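Local coordinates for protein probable fumarate reductase Ifc3 (Shewanella frigidimarina, PDB 1QO8) that catalyses the essentially one-way reduction of fumarate to succinate in vitro, using one FAD and four covalently bound c-type hemes per subunit, at residues Val378-Val383 / Ile414-Gln419; Asp462-Val467 / Asn483-Pro488; Gly387-Ser392 / Thr473-Ala478. All blocks are in the same frame, centred on the assembly; numbering follows the deposited sequence.

Contact 1. Residues Val378-Val383 / Ile414-Gln419; sequences VGAVMV and IIFDNQ
I415 carries much of this contact, and its side chain can be followed outward along strand 381-383. Its CB starts beside the backbone, 3.6 Å from V381 O. The short branch, CG2, then turns to V381 and lies 3.9 Å from V381 CB. The two side chains cross obliquely here. The long branch runs the other way. Its tip, I415 CD1, ends 3.7 Å from V383 CG1, and these two side chains cross at about a right angle. The I415 side chain thus spans two residues of the partner strand.

The backbones are joined at V381 and I415, an antiparallel hydrogen-bonded pair. V381 N donates to I415 O at 3.0 Å, within the carbonyl plane. I415 N donates to V381 O at 2.7 Å, nearly along the C=O axis. The next pair, M382 with I414, is non-hydrogen-bonded. Its side chains lie on the other face of the sheet, where M382 CG meets I414 CG1 obliquely. M382 then bends at chi3 (57°), and its end leads away. A380 adds its methyl group, with CB 3.5 Å from I414 CG2 and also close to the F416 ring.

A helix begins after D417, its N-cap residue. D417 OD1 accepts from Q419 N at 3.0 Å, from above the carboxylate plane. D417 OD2 uses its syn lone pair for Q419 NE2. It also accepts from T485 N and Q486 N.

In the other segment, G379 closes the end of helix 374-377 in a Schellman motif. The contact is a short antiparallel ladder in a mixed sheet, where the strand through I414 and I415 lies between 381-383 and the long strand 489-505, consistent with the clamp domain of this fumarate reductase family.

Contact 2. Residues Asp462-Val467 / Asn483-Pro488; sequences DYNGYV and NMTQSP
One hydrogen bond grips N464 OD1. M484 N donates to N464 OD1 at 2.9 Å, and the bond is fairly straight (165°). The donor stands somewhat above the carbonyl plane. N483 CB is a packing neighbour of the same oxygen, 3.2 Å from N464 OD1.

The other end of the amide is held as well. N464 ND2 donates to M484 O at 3.0 Å. M484 O lies close to the amide plane of N464, whereas ND2 approaches well above the plane of the M484 carbonyl. One side-chain amide therefore takes both the N-H and the C=O of a single residue. These two bonds should fix its rotation and tell its oxygen from its nitrogen. CG of N464 stands anti to the carbonyl carbon (chi1 -67°), and its end comes nearer to the loop than the direction of its CB suggests. An alanine here would remove both bonds and would probably leave the loop at M484 less firmly held to the helix.

Apolar contacts are few. V467, three residues further along the helix, points toward the loop and brings CG1 to 3.8 Å from N483 CA. T485 CG2 touches the amide lightly, 3.9 Å from N464 ND2. M484 bends at chi3, and its end leads away from the helix.

Neighbouring residues have other partners: Y463 packs on R477, and S487 OG is hydrogen-bonded to D440 O.

This is a surface contact, away from the heme, FAD and substrate sites. Helix 453-469 meets the loop that returns to strand 489-505. It shows a side-chain amide pairing with backbone, two-point recognition much like one backbone segment pairing with another, used to tie a helix to a loop.

Contact 3. Residues Gly387-Ser392 / Thr473-Ala478; sequences GNRFIS and TAFGRA
This is a partly buried loop-to-loop contact. Residues 387-392 follow strand 381-383, and residues 473-478 follow helix 453-469. No direct hydrogen bond crosses it, and F475 contributes more buried surface than any other residue. F475 points toward the other loop and lays one face of its ring on the F390-I391 peptide. I391 N sits over the centre of the ring, 3.5 Å above its plane. F390 C lies nearer the rim. Ring atom F475 CE1 lies 3.4 Å from F390 O.

R389 runs past the ring in the opposite direction. R389 NH1 lies at the ring edge, in its plane, and F475 CD2 stands over one face of the guanidinium. The two planes are 87° apart, so this is no flat stack. The guanidinium is instead held by salt bridges to E393 and D472. Ring-on-peptide packing here joins two loops of the probable clamp domain; the side chain of I391 is about 10 Å from that of R397, the proposed proton donor.

A water links the backbones: S392 N donates to it at 3.0 Å, and it donates to F475 O at 3.2 Å. S392 OG, anti to the backbone N, lies 3.4 Å from R477 CA while accepting from L394 N. R477 extends its chain past it. There NE donates to D479 O and NH1 to A380 O.

How the contacts relate
All three contacts lie on the same side of the chain's centre, within the FAD-binding flavoprotein part of the chain. Between centres, contact 1 is about 9 Å from contact 2 and about 13 Å from contact 3, and contacts 2 and 3 are about 14 Å apart. Contacts 1 and 2 follow in series along the chain, while contact 3 crosses both. Contacts 2 and 3 both use the loop between helix 453-469 and strand 489-505. The helix itself carries contact 2, and R389 and R477 pack on its Y463. The strands of contact 1 touch both others: I415 meets M484, and M382 meets F390. This is consistent with one compact part of the probable clamp domain, in the open conformation.

Contact 1. Residues Val378-Val383 / Ile414-Gln419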
loop_
_atom_site.group_PDB
_atom_site.type_symbol
_atom_site.label_atom_id
_atom_site.label_comp_id
_atom_site.label_asym_id
_atom_site.label_seq_id
_atom_site.Cartn_x
_atom_site.Cartn_y
_atom_site.Cartn_z
ATOM N N VAL A 378 26.877 10.540 -24.535
ATOM C CA VAL A 378 28.013 11.187 -25.144
ATOM C C VAL A 378 29.085 10.163 -25.348
ATOM O O VAL A 378 30.201 10.454 -25.829
ATOM C CB VAL A 378 28.444 12.498 -24.411
ATOM C CG1 VAL A 378 29.634 13.171 -25.107
ATOM C CG2 VAL A 378 27.387 13.572 -24.244
ATOM N N GLY A 379 28.849 8.846 -25.063
ATOM C CA GLY A 379 29.777 7.836 -25.484
ATOM C C GLY A 379 30.100 6.653 -24.614
ATOM O O GLY A 379 30.804 5.744 -25.023
ATOM N N ALA A 380 29.769 6.768 -23.268
ATOM C CA ALA A 380 30.350 5.770 -22.389
ATOM C C ALA A 380 29.652 4.423 -22.673
ATOM O O ALA A 380 28.549 4.380 -23.128
ATOM C CB ALA A 380 30.112 6.158 -20.935
ATOM N N VAL A 381 30.323 3.387 -22.274
ATOM C CA VAL A 381 29.943 2.016 -22.286
ATOM C C VAL A 381 29.499 1.571 -20.858
ATOM O O VAL A 381 30.037 2.126 -19.912
ATOM C CB VAL A 381 31.192 1.211 -22.693
ATOM C CG1 VAL A 381 31.059 -0.305 -22.605
ATOM C CG2 VAL A 381 31.556 1.593 -24.144
ATOM N N MET A 382 28.593 0.581 -20.805
ATOM C CA MET A 382 28.156 0.013 -19.537
ATOM C C MET A 382 28.408 -1.484 -19.550
ATOM O O MET A 382 27.979 -2.159 -20.473
ATOM C CB MET A 382 26.676 0.339 -19.268
ATOM C CG MET A 382 26.259 -0.042 -17.818
ATOM S SD MET A 382 24.613 0.617 -17.451
ATOM C CE MET A 382 23.606 -0.097 -18.735
ATOM N N VAL A 383 29.092 -1.901 -18.496
ATOM C CA VAL A 383 29.623 -3.243 -18.349
ATOM C C VAL A 383 29.246 -3.808 -16.955
ATOM O O VAL A 383 29.033 -3.037 -15.990
ATOM C CB VAL A 383 31.098 -2.966 -18.607
ATOM C CG1 VAL A 383 32.100 -3.210 -17.541
ATOM C CG2 VAL A 383 31.540 -3.373 -20.011
ATOM N N ILE A 414 30.027 2.252 -15.395
ATOM C CA ILE A 414 30.020 3.053 -16.617
ATOM C C ILE A 414 31.460 3.475 -16.950
ATOM O O ILE A 414 32.111 3.947 -16.007
ATOM C CB ILE A 414 29.047 4.212 -16.539
ATOM C CG1 ILE A 414 27.626 3.615 -16.626
ATOM C CG2 ILE A 414 29.304 5.246 -17.617
ATOM C CD1 ILE A 414 26.521 4.585 -16.321
ATOM N N ILE A 415 31.864 3.202 -18.188
ATOM C CA ILE A 415 33.294 3.106 -18.596
ATOM C C ILE A 415 33.609 3.982 -19.796
ATOM O O ILE A 415 32.630 4.209 -20.495
ATOM C CB ILE A 415 33.493 1.635 -18.888
ATOM C CG1 ILE A 415 34.149 1.263 -17.557
ATOM C CG2 ILE A 415 34.011 0.750 -20.017
ATOM C CD1 ILE A 415 33.328 0.187 -16.965
ATOM N N PHE A 416 34.778 4.628 -19.810
ATOM C CA PHE A 416 35.039 5.567 -20.900
ATOM C C PHE A 416 36.542 5.837 -20.911
ATOM O O PHE A 416 37.210 5.394 -19.962
ATOM C CB PHE A 416 34.205 6.839 -20.928
ATOM C CG PHE A 416 34.235 7.516 -19.573
ATOM C CD1 PHE A 416 35.294 8.341 -19.214
ATOM C CD2 PHE A 416 33.216 7.212 -18.641
ATOM C CE1 PHE A 416 35.246 8.934 -17.930
ATOM C CE2 PHE A 416 33.184 7.824 -17.378
ATOM C CZ PHE A 416 34.214 8.667 -17.019
ATOM N N ASP A 417 37.055 6.513 -21.969
ATOM C CA ASP A 417 38.536 6.700 -21.934
ATOM C C ASP A 417 38.755 8.179 -21.857
ATOM O O ASP A 417 37.749 8.912 -21.700
ATOM C CB ASP A 417 39.121 6.032 -23.196
ATOM C CG ASP A 417 38.874 6.832 -24.468
ATOM O OD1 ASP A 417 38.005 7.747 -24.575
ATOM O OD2 ASP A 417 39.600 6.529 -25.466
ATOM N N ASN A 418 39.933 8.755 -22.020
ATOM C CA ASN A 418 40.291 10.176 -21.973
ATOM C C ASN A 418 39.627 11.023 -22.978
ATOM O O ASN A 418 39.519 12.244 -22.784
ATOM C CB ASN A 418 41.828 10.382 -22.095
ATOM C CG ASN A 418 42.471 11.747 -22.090
ATOM O OD1 ASN A 418 43.592 12.149 -21.760
ATOM N ND2 ASN A 418 41.854 12.888 -22.446
ATOM N N GLN A 419 39.077 10.465 -24.113
ATOM C CA GLN A 419 38.364 11.343 -25.039
ATOM C C GLN A 419 37.096 11.842 -24.399
ATOM O O GLN A 419 36.575 12.968 -24.504
ATOM C CB GLN A 419 38.056 10.666 -26.436
ATOM C CG GLN A 419 39.163 9.749 -26.943
ATOM C CD GLN A 419 38.711 8.879 -28.126
ATOM O OE1 GLN A 419 38.295 9.342 -29.198
ATOM N NE2 GLN A 419 38.612 7.581 -27.946
#

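Contact 2. Residues Asp462-Val467 / Asn483-Pro488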
loop_
_atom_site.group_PDB
_atom_site.type_symbol
_atom_site.label_atom_id
_atom_site.label_comp_id
_atom_site.label_asym_id
_atom_site.label_seq_id
_atom_site.Cartn_x
_atom_site.Cartn_y
_atom_site.Cartn_z
ATOM N N ASP A 462 35.850 -5.667 -28.952
ATOM C CA ASP A 462 34.580 -5.737 -29.710
ATOM C C ASP A 462 34.049 -4.342 -29.842
ATOM O O ASP A 462 33.587 -3.998 -30.917
ATOM C CB ASP A 462 33.522 -6.549 -28.958
ATOM C CG ASP A 462 33.820 -8.042 -28.942
ATOM O OD1 ASP A 462 34.785 -8.411 -29.665
ATOM O OD2 ASP A 462 33.095 -8.770 -28.219
ATOM N N TYR A 463 33.926 -3.598 -28.674
ATOM C CA TYR A 463 33.162 -2.343 -28.873
ATOM C C TYR A 463 33.967 -1.401 -29.790
ATOM O O TYR A 463 33.326 -0.633 -30.498
ATOM C CB TYR A 463 32.968 -1.654 -27.500
ATOM C CG TYR A 463 32.075 -0.446 -27.604
ATOM C CD1 TYR A 463 30.707 -0.572 -27.553
ATOM C CD2 TYR A 463 32.588 0.802 -27.730
ATOM C CE1 TYR A 463 29.802 0.477 -27.663
ATOM C CE2 TYR A 463 31.738 1.930 -27.805
ATOM C CZ TYR A 463 30.412 1.742 -27.798
ATOM O OH TYR A 463 29.620 2.872 -27.836
ATOM N N ASN A 464 35.287 -1.301 -29.702
ATOM C CA ASN A 464 36.023 -0.453 -30.654
ATOM C C ASN A 464 35.766 -0.849 -32.121
ATOM O O ASN A 464 35.601 0.011 -32.998
ATOM C CB ASN A 464 37.550 -0.508 -30.379
ATOM C CG ASN A 464 37.858 0.164 -29.012
ATOM O OD1 ASN A 464 37.020 0.927 -28.492
ATOM N ND2 ASN A 464 39.018 -0.133 -28.416
ATOM N N GLY A 465 35.568 -2.149 -32.385
ATOM C CA GLY A 465 35.203 -2.612 -33.736
ATOM C C GLY A 465 33.780 -2.179 -34.023
ATOM O O GLY A 465 33.490 -1.880 -35.180
ATOM N N TYR A 466 32.873 -2.116 -33.014
ATOM C CA TYR A 466 31.549 -1.589 -33.289
ATOM C C TYR A 466 31.661 -0.098 -33.564
ATOM O O TYR A 466 30.780 0.429 -34.263
ATOM C CB TYR A 466 30.458 -1.838 -32.235
ATOM C CG TYR A 466 30.362 -3.270 -31.743
ATOM C CD1 TYR A 466 30.619 -4.308 -32.683
ATOM C CD2 TYR A 466 30.052 -3.618 -30.429
ATOM C CE1 TYR A 466 30.601 -5.621 -32.305
ATOM C CE2 TYR A 466 30.009 -4.937 -30.022
ATOM C CZ TYR A 466 30.277 -5.931 -30.990
ATOM O OH TYR A 466 30.272 -7.253 -30.619
ATOM N N VAL A 467 32.720 0.586 -33.005
ATOM C CA VAL A 467 32.637 2.003 -33.399
ATOM C C VAL A 467 33.248 2.111 -34.838
ATOM O O VAL A 467 32.737 2.967 -35.538
ATOM C CB VAL A 467 32.992 3.053 -32.407
ATOM C CG1 VAL A 467 33.190 2.610 -30.908
ATOM C CG2 VAL A 467 34.002 4.090 -32.823
ATOM N N ASN A 483 35.348 5.390 -29.037
ATOM C CA ASN A 483 35.887 4.123 -28.666
ATOM C C ASN A 483 36.704 4.345 -27.392
ATOM O O ASN A 483 36.749 5.467 -26.889
ATOM C CB ASN A 483 36.927 3.875 -29.800
ATOM C CG ASN A 483 37.895 5.061 -29.604
ATOM O OD1 ASN A 483 37.470 6.233 -29.607
ATOM N ND2 ASN A 483 39.155 5.047 -29.414
ATOM N N MET A 484 37.437 3.360 -26.984
ATOM C CA MET A 484 38.234 3.339 -25.777
ATOM C C MET A 484 39.636 2.919 -26.236
ATOM O O MET A 484 39.960 1.726 -26.291
ATOM C CB MET A 484 37.593 2.366 -24.769
ATOM C CG MET A 484 36.302 2.969 -24.177
ATOM S SD MET A 484 35.522 1.905 -22.921
ATOM C CE MET A 484 36.800 1.941 -21.707
ATOM N N THR A 485 40.435 3.907 -26.588
ATOM C CA THR A 485 41.805 3.718 -27.046
ATOM C C THR A 485 42.712 4.759 -26.436
ATOM O O THR A 485 43.930 4.559 -26.583
ATOM C CB THR A 485 41.885 3.997 -28.586
ATOM O OG1 THR A 485 41.240 5.257 -28.798
ATOM C CG2 THR A 485 41.160 2.962 -29.411
ATOM N N GLN A 486 42.202 5.820 -25.766
ATOM C CA GLN A 486 43.163 6.814 -25.255
ATOM C C GLN A 486 43.178 6.891 -23.732
ATOM O O GLN A 486 42.171 7.041 -22.988
ATOM C CB GLN A 486 42.764 8.157 -25.839
ATOM C CG GLN A 486 42.870 8.224 -27.381
ATOM C CD GLN A 486 42.630 9.659 -27.813
ATOM O OE1 GLN A 486 42.835 10.543 -26.972
ATOM N NE2 GLN A 486 42.191 9.911 -29.033
ATOM N N SER A 487 44.346 6.655 -23.187
ATOM C CA SER A 487 44.553 6.512 -21.758
ATOM C C SER A 487 44.674 7.697 -20.885
ATOM O O SER A 487 44.798 8.608 -21.702
ATOM C CB SER A 487 45.717 5.529 -21.629
ATOM O OG SER A 487 46.720 5.931 -20.762
ATOM N N PRO A 488 43.879 7.888 -19.827
ATOM C CA PRO A 488 43.668 6.887 -18.819
ATOM C C PRO A 488 42.278 6.299 -19.174
ATOM O O PRO A 488 41.513 6.953 -19.882
ATOM C CB PRO A 488 43.671 7.443 -17.421
ATOM C CG PRO A 488 44.060 8.865 -17.545
ATOM C CD PRO A 488 44.112 9.104 -19.017
#

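Contact 3. Residues Gly387-Ser392 / Thr473-Ala478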
loop_
_atom_site.group_PDB
_atom_site.type_symbol
_atom_site.label_atom_id
_atom_site.label_comp_id
_atom_site.label_asym_id
_atom_site.label_seq_id
_atom_site.Cartn_x
_atom_site.Cartn_y
_atom_site.Cartn_z
ATOM N N GLY A 387 32.830 -7.279 -16.531
ATOM C CA GLY A 387 33.325 -6.499 -17.659
ATOM C C GLY A 387 32.628 -6.773 -18.980
ATOM O O GLY A 387 33.191 -6.341 -19.979
ATOM N N ASN A 388 31.407 -7.297 -19.010
ATOM C CA ASN A 388 30.640 -7.546 -20.193
ATOM C C ASN A 388 29.482 -6.573 -20.351
ATOM O O ASN A 388 28.788 -6.273 -19.375
ATOM C CB ASN A 388 30.022 -8.997 -20.157
ATOM C CG ASN A 388 31.164 -10.002 -20.093
ATOM O OD1 ASN A 388 32.104 -9.884 -20.899
ATOM N ND2 ASN A 388 31.305 -10.937 -19.179
ATOM N N ARG A 389 29.208 -6.096 -21.554
ATOM C CA ARG A 389 28.065 -5.253 -21.848
ATOM C C ARG A 389 26.853 -6.162 -21.721
ATOM O O ARG A 389 27.136 -7.343 -21.791
ATOM C CB ARG A 389 28.188 -4.650 -23.291
ATOM C CG ARG A 389 29.274 -3.545 -23.362
ATOM C CD ARG A 389 29.462 -3.126 -24.871
ATOM N NE ARG A 389 28.321 -2.322 -25.215
ATOM C CZ ARG A 389 27.569 -2.453 -26.313
ATOM N NH1 ARG A 389 28.040 -3.361 -27.201
ATOM N NH2 ARG A 389 26.584 -1.613 -26.571
ATOM N N PHE A 390 25.633 -5.686 -21.549
ATOM C CA PHE A 390 24.541 -6.612 -21.273
ATOM C C PHE A 390 23.326 -5.919 -21.864
ATOM O O PHE A 390 22.279 -6.452 -21.936
ATOM C CB PHE A 390 24.217 -6.889 -19.793
ATOM C CG PHE A 390 24.335 -5.659 -18.903
ATOM C CD1 PHE A 390 25.542 -5.266 -18.420
ATOM C CD2 PHE A 390 23.220 -4.918 -18.536
ATOM C CE1 PHE A 390 25.634 -4.116 -17.623
ATOM C CE2 PHE A 390 23.270 -3.733 -17.788
ATOM C CZ PHE A 390 24.508 -3.383 -17.295
ATOM N N ILE A 391 23.466 -4.771 -22.502
ATOM C CA ILE A 391 22.304 -4.048 -23.017
ATOM C C ILE A 391 22.859 -2.802 -23.728
ATOM O O ILE A 391 24.015 -2.445 -23.499
ATOM C CB ILE A 391 21.232 -3.685 -21.987
ATOM C CG1 ILE A 391 19.995 -3.247 -22.781
ATOM C CG2 ILE A 391 21.603 -2.626 -20.950
ATOM C CD1 ILE A 391 18.668 -3.342 -22.023
ATOM N N SER A 392 22.101 -2.293 -24.689
ATOM C CA SER A 392 22.505 -1.025 -25.254
ATOM C C SER A 392 22.504 0.104 -24.199
ATOM O O SER A 392 21.477 0.259 -23.535
ATOM C CB SER A 392 21.550 -0.623 -26.352
ATOM O OG SER A 392 21.778 0.715 -26.818
ATOM N N THR A 473 26.763 -5.316 -33.095
ATOM C CA THR A 473 26.122 -6.616 -33.273
ATOM C C THR A 473 25.747 -7.283 -31.944
ATOM O O THR A 473 24.804 -8.082 -31.977
ATOM C CB THR A 473 27.085 -7.536 -34.051
ATOM O OG1 THR A 473 28.406 -7.536 -33.569
ATOM C CG2 THR A 473 27.227 -7.045 -35.517
ATOM N N ALA A 474 26.488 -7.002 -30.843
ATOM C CA ALA A 474 25.937 -7.466 -29.533
ATOM C C ALA A 474 24.588 -6.892 -29.207
ATOM O O ALA A 474 23.630 -7.627 -28.861
ATOM C CB ALA A 474 26.957 -7.244 -28.436
ATOM N N PHE A 475 24.397 -5.536 -29.206
ATOM C CA PHE A 475 23.226 -4.966 -28.601
ATOM C C PHE A 475 22.506 -3.905 -29.390
ATOM O O PHE A 475 21.473 -3.418 -28.860
ATOM C CB PHE A 475 23.496 -4.398 -27.146
ATOM C CG PHE A 475 23.920 -5.517 -26.230
ATOM C CD1 PHE A 475 22.960 -6.419 -25.769
ATOM C CD2 PHE A 475 25.228 -5.752 -25.943
ATOM C CE1 PHE A 475 23.318 -7.497 -24.964
ATOM C CE2 PHE A 475 25.611 -6.799 -25.131
ATOM C CZ PHE A 475 24.656 -7.729 -24.671
ATOM N N GLY A 476 22.934 -3.538 -30.609
ATOM C CA GLY A 476 22.046 -2.630 -31.357
ATOM C C GLY A 476 22.260 -1.177 -30.995
ATOM O O GLY A 476 21.424 -0.361 -31.416
ATOM N N ARG A 477 23.266 -0.791 -30.163
ATOM C CA ARG A 477 23.310 0.690 -29.905
ATOM C C ARG A 477 23.383 1.415 -31.245
ATOM O O ARG A 477 24.348 1.077 -31.941
ATOM C CB ARG A 477 24.636 0.892 -29.159
ATOM C CG ARG A 477 24.811 2.365 -28.740
ATOM C CD ARG A 477 26.147 2.389 -27.916
ATOM N NE ARG A 477 26.279 3.822 -27.571
ATOM C CZ ARG A 477 26.870 4.322 -26.484
ATOM N NH1 ARG A 477 27.480 3.497 -25.606
ATOM N NH2 ARG A 477 26.839 5.654 -26.354
ATOM N N ALA A 478 22.587 2.366 -31.635
ATOM C CA ALA A 478 22.609 3.029 -32.917
ATOM C C ALA A 478 23.716 4.071 -33.117
ATOM O O ALA A 478 24.082 4.457 -34.258
ATOM C CB ALA A 478 21.254 3.777 -33.094
HETATM O O HOH W 1 19.811 -3.486 -26.174
#